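Local atomic coordinates of beta-d-glucoside glucohydrolase (Hypocrea jecorina, PDB entry 3ZZ1), a protein that probably hydrolyses terminal, non-reducing beta-D-glucosyl residues, releasing beta-D-glucose, as a family 3 beta-glucosidase of cellulose degradation. Residues D225-P230 and V602-P607; N339-L343 and S474-V478. Residues are numbered along the deposited sequence.

Interaction 1. Residues D225-P230 and V602-P607; sequences DQLGFP and VVPGGP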
loop_
_atom_site.group_PDB
_atom_site.type_symbol
_atom_site.label_atom_id
_atom_site.label_comp_id
_atom_site.label_asym_id
_atom_site.label_seq_id
_atom_site.Cartn_x
_atom_site.Cartn_y
_atom_site.Cartn_z
ATOM N N ASP A 225 19.167 6.644 13.054
ATOM C CA ASP A 225 19.830 7.893 13.423
ATOM C C ASP A 225 19.226 9.122 12.736
ATOM O O ASP A 225 19.001 10.148 13.378
ATOM C CB ASP A 225 21.341 7.807 13.166
ATOM C CG ASP A 225 22.044 6.823 14.093
ATOM O OD1 ASP A 225 21.406 6.320 15.038
ATOM O OD2 ASP A 225 23.242 6.558 13.880
ATOM N N GLN A 226 18.962 9.016 11.440
ATOM C CA GLN A 226 18.427 10.144 10.688
ATOM C C GLN A 226 16.912 10.273 10.822
ATOM O O GLN A 226 16.402 11.381 10.981
ATOM C CB GLN A 226 18.864 10.079 9.226
ATOM C CG GLN A 226 20.323 10.478 9.036
ATOM C CD GLN A 226 20.840 10.228 7.637
ATOM O OE1 GLN A 226 21.927 10.684 7.280
ATOM N NE2 GLN A 226 20.071 9.503 6.835
ATOM N N LEU A 227 16.201 9.144 10.772
ATOM C CA LEU A 227 14.743 9.142 10.959
ATOM C C LEU A 227 14.333 9.028 12.428
ATOM O O LEU A 227 13.146 9.114 12.751
ATOM C CB LEU A 227 14.069 8.037 10.130
ATOM C CG LEU A 227 14.175 8.037 8.600
ATOM C CD1 LEU A 227 13.243 6.988 8.017
ATOM C CD2 LEU A 227 13.853 9.402 8.028
ATOM N N GLY A 228 15.311 8.831 13.311
ATOM C CA GLY A 228 15.067 8.758 14.753
ATOM C C GLY A 228 14.115 7.660 15.194
ATOM O O GLY A 228 13.343 7.850 16.125
ATOM N N PHE A 229 14.176 6.516 14.519
ATOM C CA PHE A 229 13.324 5.358 14.814
ATOM C C PHE A 229 13.723 4.705 16.143
ATOM O O PHE A 229 14.853 4.233 16.286
ATOM C CB PHE A 229 13.412 4.346 13.660
ATOM C CG PHE A 229 12.580 3.106 13.850
ATOM C CD1 PHE A 229 11.209 3.191 14.105
ATOM C CD2 PHE A 229 13.162 1.846 13.731
ATOM C CE1 PHE A 229 10.446 2.041 14.260
ATOM C CE2 PHE A 229 12.405 0.696 13.884
ATOM C CZ PHE A 229 11.046 0.794 14.148
ATOM N N PRO A 230 12.801 4.693 17.122
ATOM C CA PRO A 230 13.114 4.102 18.424
ATOM C C PRO A 230 12.705 2.633 18.552
ATOM O O PRO A 230 13.031 1.998 19.555
ATOM C CB PRO A 230 12.302 4.967 19.405
ATOM C CG PRO A 230 11.585 6.023 18.536
ATOM C CD PRO A 230 11.530 5.428 17.173
ATOM N N VAL A 602 16.692 15.690 16.148
ATOM C CA VAL A 602 16.126 14.477 15.557
ATOM C C VAL A 602 15.178 13.783 16.540
ATOM O O VAL A 602 15.568 13.414 17.648
ATOM C CB VAL A 602 17.222 13.491 15.052
ATOM C CG1 VAL A 602 16.612 12.142 14.654
ATOM C CG2 VAL A 602 17.977 14.080 13.876
ATOM N N VAL A 603 13.924 13.657 16.119
ATOM C CA VAL A 603 12.905 12.886 16.821
ATOM C C VAL A 603 12.390 11.829 15.822
ATOM O O VAL A 603 12.911 11.745 14.707
ATOM C CB VAL A 603 11.753 13.789 17.345
ATOM C CG1 VAL A 603 12.272 14.815 18.361
ATOM C CG2 VAL A 603 11.029 14.481 16.193
ATOM N N PRO A 604 11.401 11.000 16.215
ATOM C CA PRO A 604 10.870 10.068 15.221
ATOM C C PRO A 604 10.309 10.804 14.004
ATOM O O PRO A 604 9.456 11.681 14.144
ATOM C CB PRO A 604 9.766 9.336 15.989
ATOM C CG PRO A 604 10.248 9.344 17.391
ATOM C CD PRO A 604 10.892 10.695 17.566
ATOM N N GLY A 605 10.820 10.452 12.827
ATOM C CA GLY A 605 10.461 11.115 11.581
ATOM C C GLY A 605 11.609 11.939 11.022
ATOM O O GLY A 605 11.654 12.230 9.827
ATOM N N GLY A 606 12.542 12.305 11.894
ATOM C CA GLY A 606 13.663 13.158 11.523
ATOM C C GLY A 606 13.665 14.414 12.373
ATOM O O GLY A 606 12.930 14.489 13.360
ATOM N N PRO A 607 14.503 15.406 12.012
ATOM C CA PRO A 607 14.463 16.704 12.681
ATOM C C PRO A 607 13.031 17.153 12.961
ATOM O O PRO A 607 12.163 17.071 12.088
ATOM C CB PRO A 607 15.156 17.621 11.675
ATOM C CG PRO A 607 16.213 16.734 11.084
ATOM C CD PRO A 607 15.641 15.318 11.078
#

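Interaction 2. Residues N339-L343 and S474-V478; sequences NILPL and SNVIV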
loop_
_atom_site.group_PDB
_atom_site.type_symbol
_atom_site.label_atom_id
_atom_site.label_comp_id
_atom_site.label_asym_id
_atom_site.label_seq_id
_atom_site.Cartn_x
_atom_site.Cartn_y
_atom_site.Cartn_z
ATOM N N ASN A 339 -22.863 8.545 -21.377
ATOM C CA ASN A 339 -23.411 8.326 -20.036
ATOM C C ASN A 339 -24.242 7.041 -19.904
ATOM O O ASN A 339 -25.353 7.052 -19.366
ATOM C CB ASN A 339 -24.174 9.567 -19.556
ATOM C CG ASN A 339 -23.247 10.726 -19.226
ATOM O OD1 ASN A 339 -22.377 10.611 -18.359
ATOM N ND2 ASN A 339 -23.422 11.844 -19.919
ATOM N N ILE A 340 -23.684 5.940 -20.406
ATOM C CA ILE A 340 -24.271 4.608 -20.253
ATOM C C ILE A 340 -24.364 4.220 -18.768
ATOM O O ILE A 340 -25.262 3.476 -18.363
ATOM C CB ILE A 340 -23.475 3.545 -21.066
ATOM C CG1 ILE A 340 -24.251 2.226 -21.168
ATOM C CG2 ILE A 340 -22.070 3.341 -20.490
ATOM C CD1 ILE A 340 -23.607 1.193 -22.083
ATOM N N LEU A 341 -23.426 4.735 -17.973
ATOM C CA LEU A 341 -23.461 4.595 -16.519
ATOM C C LEU A 341 -23.899 5.915 -15.880
ATOM O O LEU A 341 -23.509 6.980 -16.347
ATOM C CB LEU A 341 -22.093 4.159 -15.973
ATOM C CG LEU A 341 -21.625 2.727 -16.247
ATOM C CD1 LEU A 341 -20.272 2.494 -15.608
ATOM C CD2 LEU A 341 -22.629 1.709 -15.738
ATOM N N PRO A 342 -24.715 5.849 -14.811
ATOM C CA PRO A 342 -25.201 4.623 -14.184
ATOM C C PRO A 342 -26.330 3.979 -14.974
ATOM O O PRO A 342 -27.044 4.666 -15.713
ATOM C CB PRO A 342 -25.722 5.104 -12.832
ATOM C CG PRO A 342 -26.134 6.513 -13.063
ATOM C CD PRO A 342 -25.244 7.056 -14.145
ATOM N N LEU A 343 -26.464 2.664 -14.816
ATOM C CA LEU A 343 -27.526 1.898 -15.443
ATOM C C LEU A 343 -28.856 2.292 -14.833
ATOM O O LEU A 343 -28.964 2.472 -13.620
ATOM C CB LEU A 343 -27.304 0.393 -15.242
ATOM C CG LEU A 343 -25.991 -0.245 -15.704
ATOM C CD1 LEU A 343 -25.925 -1.688 -15.234
ATOM C CD2 LEU A 343 -25.827 -0.158 -17.215
ATOM N N SER A 474 -23.465 -3.277 -29.198
ATOM C CA SER A 474 -23.071 -1.871 -29.337
ATOM C C SER A 474 -22.731 -1.176 -28.018
ATOM O O SER A 474 -22.064 -0.142 -28.017
ATOM C CB SER A 474 -24.172 -1.074 -30.043
ATOM O OG SER A 474 -24.041 -1.152 -31.447
ATOM N N ASN A 475 -23.198 -1.739 -26.906
ATOM C CA ASN A 475 -23.123 -1.073 -25.608
ATOM C C ASN A 475 -22.399 -1.904 -24.560
ATOM O O ASN A 475 -23.025 -2.515 -23.686
ATOM C CB ASN A 475 -24.526 -0.704 -25.122
ATOM C CG ASN A 475 -25.141 0.414 -25.932
ATOM O OD1 ASN A 475 -24.651 1.545 -25.928
ATOM N ND2 ASN A 475 -26.224 0.105 -26.638
ATOM N N VAL A 476 -21.073 -1.910 -24.654
ATOM C CA VAL A 476 -20.239 -2.756 -23.810
ATOM C C VAL A 476 -19.663 -1.968 -22.637
ATOM O O VAL A 476 -19.143 -0.859 -22.808
ATOM C CB VAL A 476 -19.093 -3.409 -24.620
ATOM C CG1 VAL A 476 -18.285 -4.365 -23.746
ATOM C CG2 VAL A 476 -19.652 -4.140 -25.836
ATOM N N ILE A 477 -19.785 -2.549 -21.447
ATOM C CA ILE A 477 -19.163 -2.017 -20.246
ATOM C C ILE A 477 -18.086 -2.999 -19.814
ATOM O O ILE A 477 -18.360 -4.175 -19.597
ATOM C CB ILE A 477 -20.196 -1.796 -19.114
ATOM C CG1 ILE A 477 -21.229 -0.746 -19.541
ATOM C CG2 ILE A 477 -19.497 -1.375 -17.794
ATOM C CD1 ILE A 477 -22.474 -0.721 -18.679
ATOM N N VAL A 478 -16.856 -2.512 -19.717
ATOM C CA VAL A 478 -15.722 -3.343 -19.325
ATOM C C VAL A 478 -15.388 -3.097 -17.859
ATOM O O VAL A 478 -15.066 -1.970 -17.466
ATOM C CB VAL A 478 -14.477 -3.059 -20.195
ATOM C CG1 VAL A 478 -13.287 -3.881 -19.708
ATOM C CG2 VAL A 478 -14.762 -3.355 -21.665
#

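Interaction 1. Residues D225-P230 and V602-P607
A backbone-dominated contact docks a tight beta hairpin, 602-607, onto the C-terminal end of helix 216-226 in the N-terminal TIM-barrel-type domain. The hairpin turns through a type II beta turn from Val603 to Gly606, closed by hydrogen bonds from Val603 N to Gly606 O (3.0 Å) and from Gly606 N to Val603 O (2.9 Å). Gly605 points its amide out of the turn, and Gly605 N donates to Leu227 O at 2.7 Å. CA-H...O contacts flank that bond: Gly606 CA to Gln226 O at 3.3 Å and Pro604 CA to Gly228 O at 3.4 Å. Gly228 breaks the helical conformation with positive phi, and a CB there would clash with Val603 O and Val602 CG1. Val602 CG1 instead lies 3.7 Å from Gly228 CA and 3.4 Å from Asp225 O. Pro230 CG meets Pro604 CG at 3.8 Å, and both prolines also touch Trp9 of helix 8-20, while Leu227 packs its side chain on helix 178-194. Because the carbonyls of Gln226, Leu227 and Gly228 meet an amide and CA-H groups, fit depends largely on backbone shape: Gly228 lets the hairpin come close, while Gly605 and Gly606 suit the hairpin's own backbone angles.

Interaction 2. Residues N339-L343 and S474-V478
Ile477 overlaps a small group of aliphatic side chains from the loop 339-343, reaching them from strand 476-482. Its CA-to-CB bond points toward the loop, and its CD1 methyl meets the tips of two leucines: Ile477 CD1 is 3.8 Å from Leu341 CD2 and 3.7 Å from Leu343 CD2. Those leucines leave the backbone sideways, and their ends bring them within range. Ile340 packs nearer the start of the strand. Extended in a tt rotamer, it places its CD1 4.0 Å from Ile477 CG1 and 3.7 Å from Asn475 CB, so it packs against the aliphatic base of the asparagine. No hydrogen bond joins the two segments; the nearest CA atoms, those of Ile340 and Asn475, are 7.9 Å apart, a gap filled by side chains. A cis peptide bond before Pro342 bends the loop, with Pro342 directed away while the leucines on either side of it reach Ile477. In the family 3 C-terminal domain, an alpha/beta sandwich, this loop links strand 332-336 to strand 348-352 of the six-stranded mixed sheet and lies across one face of it. Strands 430-437 and 497-502 flank strand 476-482: Ile340 touches Val430 and Ala499 on them, Leu341 rests on Val501 and on Leu333 of the edge strand 332-336, and Leu343 is tied through its backbone to Leu518 of helix 510-518.

How the interactions relate
Interactions 1 and 2 lie on opposite sides of the chain's centre, their own centres 51 Å apart and their nearest atoms about 39 Å apart. In sequence, both segments of interaction 2 belong to the 371 residues between the two halves of interaction 1. Interaction 1 joins the N-terminal domain to a hairpin from late in the chain, whereas interaction 2 is internal to the family 3 C-terminal domain. The chemistry differs too: interaction 1 has a backbone hydrogen bond and CA-H...O contacts beside some apolar packing, interaction 2 aliphatic contacts without a hydrogen bond between its segments. No sugar substrate is bound in this model, and neither contact includes glycosylated Asn310 or its glycan neighbours Ser312 and Arg313.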